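Local coordinates for protein MATE family efflux transporter (Vibrio cholerae, PDB 6IDP) that probably exports drugs and other toxic compounds across the bacterial membrane as a multidrug efflux transporter whose conformational change depends on protons, at residues L322-A336 with I348-L360. Sequence-based numbering, arbitrary orientation.
Sequences LLIALVTYVFATPLA and ILNLHLVIVPISL. With OLC ((2R)-2,3-dihydroxypropyl (9Z)-octadec-9-enoate), chain E; OLC ((2R)-2,3-dihydroxypropyl (9Z)-octadec-9-enoate), chain D; OLC ((2R)-2,3-dihydroxypropyl (9Z)-octadec-9-enoate), chain F; OLC ((2R)-2,3-dihydroxypropyl (9Z)-octadec-9-enoate), chain N.
L353 drops as a knob into a hole formed by T328, A332, L335 and A336, packing helix 343-355 against the two successive helices 303-330 and 332-339 of this all-helical MATE transporter. It runs roughly antiparallel to the first of them: the axes of 322-330 and 348-355 approach to 8.5 Å at an angle of 147°. With its CG anti to the carbonyl carbon, L353 sets CD1 3.8 Å from A332 O, while its CB lies against A332 CB and T328 CG2.

Alanines keep the apolar packing close. The CB of A336 meets L349 CG, A332 CB touches V354 CG1 at 3.6 Å, and A325 CB lies against I358 CA and P357 CB. Farther along, L322 and I358 lie side by side, their CD1 atoms in contact. Y329 presents CD1 to V354 CB, with V354 O at the ring edge in plane. One face of this ring carries the C18 end of a monoolein chain, offset toward the rim, and a second monoolein passes its hydroxyl, consistent with a lipid-facing border.

Polar links are few. One water donates to both A325 O (2.9 Å) and L353 O (2.8 Å), bridging the two backbones. At the other end N350 swings its amide across to T333, CG anti to the backbone N (chi1 -165°). A second water donates to N350 OD1 and also bonds T333 OG1, closing a small ring with the direct bond from N350 ND2 to T333 OG1, 2.7 Å long and tilted 17° from the amide plane.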
ATOM      1  N   LEU A 322     -13.299  15.026  -5.817  1.00 30.33           N
ATOM      2  CA  LEU A 322     -14.574  15.742  -5.834  1.00 31.38           C
ATOM      3  C   LEU A 322     -15.414  15.294  -7.025  1.00 35.35           C
ATOM      4  O   LEU A 322     -16.613  15.038  -6.891  1.00 32.94           O
ATOM      5  CB  LEU A 322     -14.361  17.258  -5.878  1.00 25.68           C
ATOM      6  CG  LEU A 322     -15.614  18.122  -6.086  1.00 31.41           C
ATOM      7  CD1 LEU A 322     -16.667  17.842  -5.024  1.00 29.75           C
ATOM      8  CD2 LEU A 322     -15.258  19.601  -6.099  1.00 29.61           C
ATOM      9  N   LEU A 323     -14.775  15.200  -8.187  1.00 29.90           N
ATOM     10  CA  LEU A 323     -15.439  14.727  -9.397  1.00 28.21           C
ATOM     11  C   LEU A 323     -15.964  13.303  -9.242  1.00 32.44           C
ATOM     12  O   LEU A 323     -17.111  13.017  -9.589  1.00 32.20           O
ATOM     13  CB  LEU A 323     -14.487  14.795 -10.588  1.00 27.31           C
ATOM     14  CG  LEU A 323     -14.110  16.205 -11.030  1.00 45.62           C
ATOM     15  CD1 LEU A 323     -13.329  16.153 -12.333  1.00 50.40           C
ATOM     16  CD2 LEU A 323     -15.357  17.067 -11.166  1.00 40.96           C
ATOM     17  N   ILE A 324     -15.112  12.418  -8.734  1.00 28.12           N
ATOM     18  CA  ILE A 324     -15.490  11.034  -8.485  1.00 31.41           C
ATOM     19  C   ILE A 324     -16.703  10.957  -7.559  1.00 32.20           C
ATOM     20  O   ILE A 324     -17.636  10.193  -7.805  1.00 29.62           O
ATOM     21  CB  ILE A 324     -14.315  10.240  -7.876  1.00 28.03           C
ATOM     22  CG1 ILE A 324     -13.200  10.074  -8.907  1.00 29.44           C
ATOM     23  CG2 ILE A 324     -14.777   8.877  -7.379  1.00 27.09           C
ATOM     24  CD1 ILE A 324     -12.002   9.322  -8.383  1.00 31.84           C
ATOM     25  N   ALA A 325     -16.687  11.769  -6.506  1.00 28.71           N
ATOM     26  CA  ALA A 325     -17.797  11.832  -5.564  1.00 27.98           C
ATOM     27  C   ALA A 325     -19.085  12.284  -6.248  1.00 31.70           C
ATOM     28  O   ALA A 325     -20.157  11.734  -5.992  1.00 26.92           O
ATOM     29  CB  ALA A 325     -17.457  12.762  -4.411  1.00 23.03           C
ATOM     30  N   LEU A 326     -18.978  13.286  -7.115  1.00 28.96           N
ATOM     31  CA  LEU A 326     -20.137  13.799  -7.836  1.00 30.16           C
ATOM     32  C   LEU A 326     -20.735  12.747  -8.763  1.00 32.47           C
ATOM     33  O   LEU A 326     -21.947  12.524  -8.761  1.00 28.20           O
ATOM     34  CB  LEU A 326     -19.761  15.045  -8.635  1.00 31.67           C
ATOM     35  CG  LEU A 326     -19.704  16.348  -7.837  1.00 38.49           C
ATOM     36  CD1 LEU A 326     -19.130  17.473  -8.685  1.00 38.83           C
ATOM     37  CD2 LEU A 326     -21.089  16.711  -7.325  1.00 41.52           C
ATOM     38  N   VAL A 327     -19.882  12.107  -9.557  1.00 30.61           N
ATOM     39  CA  VAL A 327     -20.317  11.049 -10.458  1.00 32.66           C
ATOM     40  C   VAL A 327     -20.961   9.905  -9.669  1.00 35.38           C
ATOM     41  O   VAL A 327     -22.017   9.396 -10.048  1.00 34.09           O
ATOM     42  CB  VAL A 327     -19.141  10.508 -11.296  1.00 33.38           C
ATOM     43  CG1 VAL A 327     -19.582   9.327 -12.144  1.00 32.02           C
ATOM     44  CG2 VAL A 327     -18.561  11.610 -12.171  1.00 32.57           C
ATOM     45  N   THR A 328     -20.326   9.524  -8.564  1.00 28.21           N
ATOM     46  CA  THR A 328     -20.827   8.451  -7.712  1.00 29.94           C
ATOM     47  C   THR A 328     -22.162   8.824  -7.071  1.00 31.84           C
ATOM     48  O   THR A 328     -23.055   7.987  -6.943  1.00 33.19           O
ATOM     49  CB  THR A 328     -19.817   8.096  -6.603  1.00 28.48           C
ATOM     50  OG1 THR A 328     -18.550   7.780  -7.193  1.00 31.14           O
ATOM     51  CG2 THR A 328     -20.306   6.906  -5.792  1.00 29.63           C
ATOM     52  N   TYR A 329     -22.286  10.086  -6.674  1.00 29.59           N
ATOM     53  CA  TYR A 329     -23.501  10.609  -6.057  1.00 30.22           C
ATOM     54  C   TYR A 329     -24.683  10.531  -7.016  1.00 35.01           C
ATOM     55  O   TYR A 329     -25.782  10.113  -6.636  1.00 28.59           O
ATOM     56  CB  TYR A 329     -23.277  12.054  -5.613  1.00 29.00           C
ATOM     57  CG  TYR A 329     -24.377  12.672  -4.775  1.00 29.61           C
ATOM     58  CD1 TYR A 329     -24.421  12.479  -3.402  1.00 27.13           C
ATOM     59  CD2 TYR A 329     -25.346  13.486  -5.353  1.00 28.00           C
ATOM     60  CE1 TYR A 329     -25.412  13.061  -2.625  1.00 28.62           C
ATOM     61  CE2 TYR A 329     -26.340  14.072  -4.589  1.00 25.60           C
ATOM     62  CZ  TYR A 329     -26.367  13.857  -3.224  1.00 35.54           C
ATOM     63  OH  TYR A 329     -27.353  14.437  -2.459  1.00 37.07           O
ATOM     64  N   VAL A 330     -24.449  10.938  -8.260  1.00 30.01           N
ATOM     65  CA  VAL A 330     -25.496  10.916  -9.273  1.00 30.76           C
ATOM     66  C   VAL A 330     -25.961   9.490  -9.567  1.00 33.92           C
ATOM     67  O   VAL A 330     -27.157   9.231  -9.677  1.00 34.08           O
ATOM     68  CB  VAL A 330     -25.021  11.582 -10.579  1.00 32.26           C
ATOM     69  CG1 VAL A 330     -26.079  11.447 -11.660  1.00 32.59           C
ATOM     70  CG2 VAL A 330     -24.700  13.049 -10.339  1.00 30.95           C
ATOM     71  N   PHE A 331     -25.012   8.566  -9.663  1.00 33.06           N
ATOM     72  CA  PHE A 331     -25.319   7.213 -10.109  1.00 34.55           C
ATOM     73  C   PHE A 331     -25.241   6.166  -8.994  1.00 34.60           C
ATOM     74  O   PHE A 331     -25.061   4.981  -9.269  1.00 37.92           O
ATOM     75  CB  PHE A 331     -24.375   6.819 -11.253  1.00 33.54           C
ATOM     76  CG  PHE A 331     -24.513   7.683 -12.482  1.00 39.17           C
ATOM     77  CD1 PHE A 331     -25.653   7.617 -13.272  1.00 35.86           C
ATOM     78  CD2 PHE A 331     -23.493   8.546 -12.859  1.00 32.12           C
ATOM     79  CE1 PHE A 331     -25.776   8.407 -14.408  1.00 40.20           C
ATOM     80  CE2 PHE A 331     -23.610   9.334 -13.993  1.00 29.62           C
ATOM     81  CZ  PHE A 331     -24.749   9.266 -14.767  1.00 34.46           C
ATOM     82  N   ALA A 332     -25.393   6.601  -7.746  1.00 30.23           N
ATOM     83  CA  ALA A 332     -25.239   5.714  -6.593  1.00 28.69           C
ATOM     84  C   ALA A 332     -26.194   4.520  -6.612  1.00 30.54           C
ATOM     85  O   ALA A 332     -25.785   3.393  -6.323  1.00 29.13           O
ATOM     86  CB  ALA A 332     -25.424   6.496  -5.304  1.00 28.30           C
ATOM     87  N   THR A 333     -27.458   4.762  -6.945  1.00 25.51           N
ATOM     88  CA  THR A 333     -28.450   3.689  -6.929  1.00 29.94           C
ATOM     89  C   THR A 333     -28.140   2.602  -7.970  1.00 31.39           C
ATOM     90  O   THR A 333     -28.030   1.433  -7.606  1.00 34.91           O
ATOM     91  CB  THR A 333     -29.886   4.234  -7.136  1.00 28.35           C
ATOM     92  OG1 THR A 333     -30.210   5.135  -6.074  1.00 26.38           O
ATOM     93  CG2 THR A 333     -30.900   3.094  -7.153  1.00 31.12           C
ATOM     94  N   PRO A 334     -27.986   2.970  -9.261  1.00 33.08           N
ATOM     95  CA  PRO A 334     -27.661   1.878 -10.187  1.00 35.49           C
ATOM     96  C   PRO A 334     -26.298   1.234  -9.919  1.00 34.34           C
ATOM     97  O   PRO A 334     -26.129   0.051 -10.208  1.00 37.10           O
ATOM     98  CB  PRO A 334     -27.681   2.561 -11.562  1.00 35.70           C
ATOM     99  CG  PRO A 334     -27.469   4.001 -11.280  1.00 34.87           C
ATOM    100  CD  PRO A 334     -28.145   4.253  -9.972  1.00 32.02           C
ATOM    101  N   LEU A 335     -25.352   1.990  -9.373  1.00 30.12           N
ATOM    102  CA  LEU A 335     -24.053   1.425  -9.020  1.00 33.39           C
ATOM    103  C   LEU A 335     -24.201   0.347  -7.947  1.00 33.42           C
ATOM    104  O   LEU A 335     -23.700  -0.766  -8.104  1.00 32.55           O
ATOM    105  CB  LEU A 335     -23.089   2.515  -8.548  1.00 33.83           C
ATOM    106  CG  LEU A 335     -22.362   3.271  -9.664  1.00 42.60           C
ATOM    107  CD1 LEU A 335     -21.620   4.484  -9.115  1.00 40.09           C
ATOM    108  CD2 LEU A 335     -21.404   2.345 -10.401  1.00 47.92           C
ATOM    109  N   ALA A 336     -24.904   0.680  -6.867  1.00 32.55           N
ATOM    110  CA  ALA A 336     -25.127  -0.257  -5.770  1.00 34.50           C
ATOM    111  C   ALA A 336     -25.826  -1.526  -6.248  1.00 30.35           C
ATOM    112  O   ALA A 336     -25.493  -2.628  -5.815  1.00 30.06           O
ATOM    113  CB  ALA A 336     -25.935   0.406  -4.663  1.00 24.45           C
ATOM    114  N   ILE A 348     -28.270  -0.376   1.672  1.00 28.36           N
ATOM    115  CA  ILE A 348     -27.309   0.166   2.626  1.00 28.07           C
ATOM    116  C   ILE A 348     -26.068   0.679   1.899  1.00 29.36           C
ATOM    117  O   ILE A 348     -25.492   1.702   2.273  1.00 28.28           O
ATOM    118  CB  ILE A 348     -26.905  -0.890   3.676  1.00 28.69           C
ATOM    119  CG1 ILE A 348     -28.139  -1.352   4.457  1.00 27.89           C
ATOM    120  CG2 ILE A 348     -25.857  -0.331   4.626  1.00 29.72           C
ATOM    121  CD1 ILE A 348     -27.846  -2.413   5.508  1.00 34.56           C
ATOM    122  N   LEU A 349     -25.669  -0.030   0.848  1.00 24.82           N
ATOM    123  CA  LEU A 349     -24.541   0.387   0.024  1.00 25.48           C
ATOM    124  C   LEU A 349     -24.854   1.692  -0.710  1.00 28.65           C
ATOM    125  O   LEU A 349     -23.986   2.551  -0.855  1.00 32.95           O
ATOM    126  CB  LEU A 349     -24.170  -0.715  -0.973  1.00 27.01           C
ATOM    127  CG  LEU A 349     -23.052  -0.411  -1.971  1.00 25.68           C
ATOM    128  CD1 LEU A 349     -21.748  -0.057  -1.256  1.00 24.15           C
ATOM    129  CD2 LEU A 349     -22.853  -1.590  -2.914  1.00 25.38           C
ATOM    130  N   ASN A 350     -26.097   1.830  -1.165  1.00 29.44           N
ATOM    131  CA  ASN A 350     -26.568   3.063  -1.798  1.00 29.36           C
ATOM    132  C   ASN A 350     -26.333   4.266  -0.885  1.00 31.07           C
ATOM    133  O   ASN A 350     -25.925   5.337  -1.338  1.00 30.11           O
ATOM    134  CB  ASN A 350     -28.055   2.942  -2.149  1.00 26.63           C
ATOM    135  CG  ASN A 350     -28.527   4.005  -3.129  1.00 32.22           C
ATOM    136  OD1 ASN A 350     -27.883   5.041  -3.311  1.00 28.89           O
ATOM    137  ND2 ASN A 350     -29.669   3.753  -3.760  1.00 31.11           N
ATOM    138  N   LEU A 351     -26.583   4.074   0.408  1.00 27.92           N
ATOM    139  CA  LEU A 351     -26.367   5.124   1.395  1.00 30.83           C
ATOM    140  C   LEU A 351     -24.884   5.446   1.553  1.00 32.50           C
ATOM    141  O   LEU A 351     -24.502   6.607   1.671  1.00 31.69           O
ATOM    142  CB  LEU A 351     -26.958   4.717   2.744  1.00 30.08           C
ATOM    143  CG  LEU A 351     -26.982   5.823   3.797  1.00 31.96           C
ATOM    144  CD1 LEU A 351     -27.816   6.996   3.310  1.00 30.94           C
ATOM    145  CD2 LEU A 351     -27.514   5.295   5.113  1.00 30.34           C
ATOM    146  N   HIS A 352     -24.053   4.409   1.561  1.00 32.26           N
ATOM    147  CA  HIS A 352     -22.615   4.589   1.700  1.00 27.34           C
ATOM    148  C   HIS A 352     -22.060   5.439   0.562  1.00 26.59           C
ATOM    149  O   HIS A 352     -21.222   6.312   0.775  1.00 29.57           O
ATOM    150  CB  HIS A 352     -21.908   3.232   1.740  1.00 29.53           C
ATOM    151  CG  HIS A 352     -20.414   3.324   1.702  1.00 43.03           C
ATOM    152  ND1 HIS A 352     -19.640   3.306   2.840  1.00 48.57           N
ATOM    153  CD2 HIS A 352     -19.556   3.435   0.659  1.00 37.74           C
ATOM    154  CE1 HIS A 352     -18.364   3.404   2.500  1.00 42.47           C
ATOM    155  NE2 HIS A 352     -18.287   3.482   1.188  1.00 39.99           N
ATOM    156  N   LEU A 353     -22.552   5.184  -0.645  1.00 24.82           N
ATOM    157  CA  LEU A 353     -22.022   5.809  -1.850  1.00 26.20           C
ATOM    158  C   LEU A 353     -22.371   7.292  -1.994  1.00 25.99           C
ATOM    159  O   LEU A 353     -21.783   7.984  -2.826  1.00 26.42           O
ATOM    160  CB  LEU A 353     -22.511   5.050  -3.085  1.00 25.04           C
ATOM    161  CG  LEU A 353     -21.981   3.625  -3.234  1.00 27.95           C
ATOM    162  CD1 LEU A 353     -22.479   3.000  -4.529  1.00 27.12           C
ATOM    163  CD2 LEU A 353     -20.458   3.619  -3.176  1.00 29.33           C
ATOM    164  N   VAL A 354     -23.326   7.777  -1.202  1.00 25.52           N
ATOM    165  CA  VAL A 354     -23.710   9.187  -1.268  1.00 26.00           C
ATOM    166  C   VAL A 354     -23.172   9.980  -0.083  1.00 26.73           C
ATOM    167  O   VAL A 354     -23.238  11.208  -0.070  1.00 30.96           O
ATOM    168  CB  VAL A 354     -25.249   9.372  -1.319  1.00 30.03           C
ATOM    169  CG1 VAL A 354     -25.837   8.687  -2.537  1.00 27.69           C
ATOM    170  CG2 VAL A 354     -25.899   8.863  -0.044  1.00 32.55           C
ATOM    171  N   ILE A 355     -22.642   9.277   0.911  1.00 31.96           N
ATOM    172  CA  ILE A 355     -22.156   9.931   2.119  1.00 31.66           C
ATOM    173  C   ILE A 355     -20.631   9.976   2.190  1.00 30.81           C
ATOM    174  O   ILE A 355     -20.045  11.041   2.378  1.00 31.08           O
ATOM    175  CB  ILE A 355     -22.692   9.230   3.387  1.00 29.03           C
ATOM    176  CG1 ILE A 355     -24.209   9.390   3.481  1.00 31.66           C
ATOM    177  CG2 ILE A 355     -22.029   9.793   4.636  1.00 26.04           C
ATOM    178  CD1 ILE A 355     -24.820   8.741   4.712  1.00 29.28           C
ATOM    179  N   VAL A 356     -19.995   8.819   2.033  1.00 29.02           N
ATOM    180  CA  VAL A 356     -18.552   8.699   2.246  1.00 30.40           C
ATOM    181  C   VAL A 356     -17.635   9.256   1.131  1.00 31.54           C
ATOM    182  O   VAL A 356     -16.635   9.903   1.446  1.00 32.89           O
ATOM    183  CB  VAL A 356     -18.174   7.221   2.500  1.00 30.17           C
ATOM    184  CG1 VAL A 356     -16.686   7.082   2.770  1.00 33.33           C
ATOM    185  CG2 VAL A 356     -18.971   6.672   3.673  1.00 35.08           C
ATOM    186  N   PRO A 357     -17.956   9.011  -0.161  1.00 31.44           N
ATOM    187  CA  PRO A 357     -17.013   9.420  -1.218  1.00 27.06           C
ATOM    188  C   PRO A 357     -16.591  10.891  -1.213  1.00 29.76           C
ATOM    189  O   PRO A 357     -15.475  11.197  -1.636  1.00 24.57           O
ATOM    190  CB  PRO A 357     -17.783   9.106  -2.503  1.00 27.64           C
ATOM    191  CG  PRO A 357     -18.654   7.971  -2.135  1.00 30.47           C
ATOM    192  CD  PRO A 357     -19.095   8.263  -0.729  1.00 25.87           C
ATOM    193  N   ILE A 358     -17.456  11.783  -0.744  1.00 28.17           N
ATOM    194  CA  ILE A 358     -17.140  13.206  -0.738  1.00 27.15           C
ATOM    195  C   ILE A 358     -16.020  13.516   0.262  1.00 27.21           C
ATOM    196  O   ILE A 358     -15.413  14.582   0.224  1.00 30.75           O
ATOM    197  CB  ILE A 358     -18.398  14.055  -0.414  1.00 26.79           C
ATOM    198  CG1 ILE A 358     -18.144  15.546  -0.670  1.00 35.50           C
ATOM    199  CG2 ILE A 358     -18.855  13.813   1.010  1.00 27.78           C
ATOM    200  CD1 ILE A 358     -17.693  15.858  -2.080  1.00 24.15           C
ATOM    201  N   SER A 359     -15.734  12.563   1.140  1.00 30.94           N
ATOM    202  CA  SER A 359     -14.696  12.741   2.149  1.00 34.31           C
ATOM    203  C   SER A 359     -13.360  12.145   1.715  1.00 29.50           C
ATOM    204  O   SER A 359     -12.361  12.280   2.420  1.00 27.99           O
ATOM    205  CB  SER A 359     -15.124  12.109   3.478  1.00 31.03           C
ATOM    206  OG  SER A 359     -15.041  10.695   3.410  1.00 26.63           O
ATOM    207  N   LEU A 360     -13.342  11.487   0.559  1.00 25.26           N
ATOM    208  CA  LEU A 360     -12.147  10.770   0.116  1.00 31.15           C
ATOM    209  C   LEU A 360     -11.048  11.721  -0.375  1.00 31.07           C
ATOM    210  O   LEU A 360      -9.880  11.343  -0.448  1.00 33.60           O
ATOM    211  CB  LEU A 360     -12.502   9.756  -0.977  1.00 26.84           C
ATOM    212  CG  LEU A 360     -13.431   8.614  -0.537  1.00 29.14           C
ATOM    213  CD1 LEU A 360     -13.598   7.568  -1.636  1.00 23.59           C
ATOM    214  CD2 LEU A 360     -12.948   7.964   0.760  1.00 21.19           C
TER
HETATM  215  C8  OLC E 504     -31.966   7.649  -4.410  1.00 51.02           C
HETATM  216  C7  OLC E 504     -31.194   8.903  -4.756  1.00 54.44           C
HETATM  217  C6  OLC E 504     -30.876   9.697  -3.506  1.00 56.54           C
HETATM  218  C5  OLC E 504     -30.031  10.895  -3.884  1.00 55.41           C
HETATM  219  C4  OLC E 504     -28.877  11.054  -2.916  1.00 52.50           C
HETATM  220  C3  OLC E 504     -29.399  11.344  -1.524  1.00 51.10           C
HETATM  221  C2  OLC E 504     -28.272  11.895  -0.677  1.00 53.97           C
HETATM  222  C1  OLC E 504     -28.829  12.488   0.599  1.00 57.72           C
HETATM  223  C18 OLC D 503     -22.101  15.723  -3.629  1.00 48.21           C
HETATM  224  C10 OLC D 503     -25.837  13.461   4.408  1.00 59.05           C
HETATM  225  C9  OLC D 503     -26.837  14.246   4.857  1.00 61.64           C
HETATM  226  C17 OLC D 503     -22.006  14.922  -2.350  1.00 41.64           C
HETATM  227  C11 OLC D 503     -24.396  13.908   4.548  1.00 54.86           C
HETATM  228  C16 OLC D 503     -22.716  15.647  -1.227  1.00 38.61           C
HETATM  229  C12 OLC D 503     -24.077  14.958   3.506  1.00 53.74           C
HETATM  230  C15 OLC D 503     -23.081  14.641  -0.158  1.00 48.22           C
HETATM  231  C13 OLC D 503     -23.703  14.289   2.199  1.00 51.22           C
HETATM  232  C14 OLC D 503     -23.398  15.336   1.149  1.00 50.22           C
HETATM  233  C18 OLC F 505     -12.846  16.201  -2.476  1.00 62.60           C
HETATM  234  C10 OLC F 505     -11.829  21.458  -4.950  1.00 60.06           C
HETATM  235  C9  OLC F 505     -10.663  21.856  -5.505  1.00 56.57           C
HETATM  236  C17 OLC F 505     -14.007  17.030  -1.973  1.00 68.39           C
HETATM  237  C11 OLC F 505     -12.117  21.679  -3.478  1.00 61.27           C
HETATM  238  C8  OLC F 505      -9.595  22.542  -4.681  1.00 54.17           C
HETATM  239  C16 OLC F 505     -13.524  17.964  -0.888  1.00 66.70           C
HETATM  240  C12 OLC F 505     -13.547  21.278  -3.171  1.00 66.19           C
HETATM  241  C15 OLC F 505     -14.650  18.890  -0.483  1.00 66.20           C
HETATM  242  C13 OLC F 505     -13.639  20.760  -1.750  1.00 70.49           C
HETATM  243  C14 OLC F 505     -14.876  19.901  -1.588  1.00 68.84           C
HETATM  244  C18 OLC N 513     -14.939   5.084  -9.496  1.00 58.60           C
HETATM  245  C17 OLC N 513     -13.623   5.816  -9.355  1.00 59.75           C
HETATM  246  C16 OLC N 513     -12.652   5.310 -10.399  1.00 60.78           C
HETATM  247  C12 OLC N 513      -8.157   5.737 -12.355  1.00 60.03           C
HETATM  248  C15 OLC N 513     -11.335   6.044 -10.275  1.00 59.86           C
HETATM  249  C13 OLC N 513      -9.133   6.340 -11.368  1.00 62.02           C
HETATM  250  C14 OLC N 513     -10.316   5.410 -11.200  1.00 64.49           C
HETATM  251  O   HOH W   1     -20.792  10.505  -3.454  1.00 26.71           O
HETATM  252  O   HOH W   2     -28.761   7.113  -4.752  1.00 32.18           O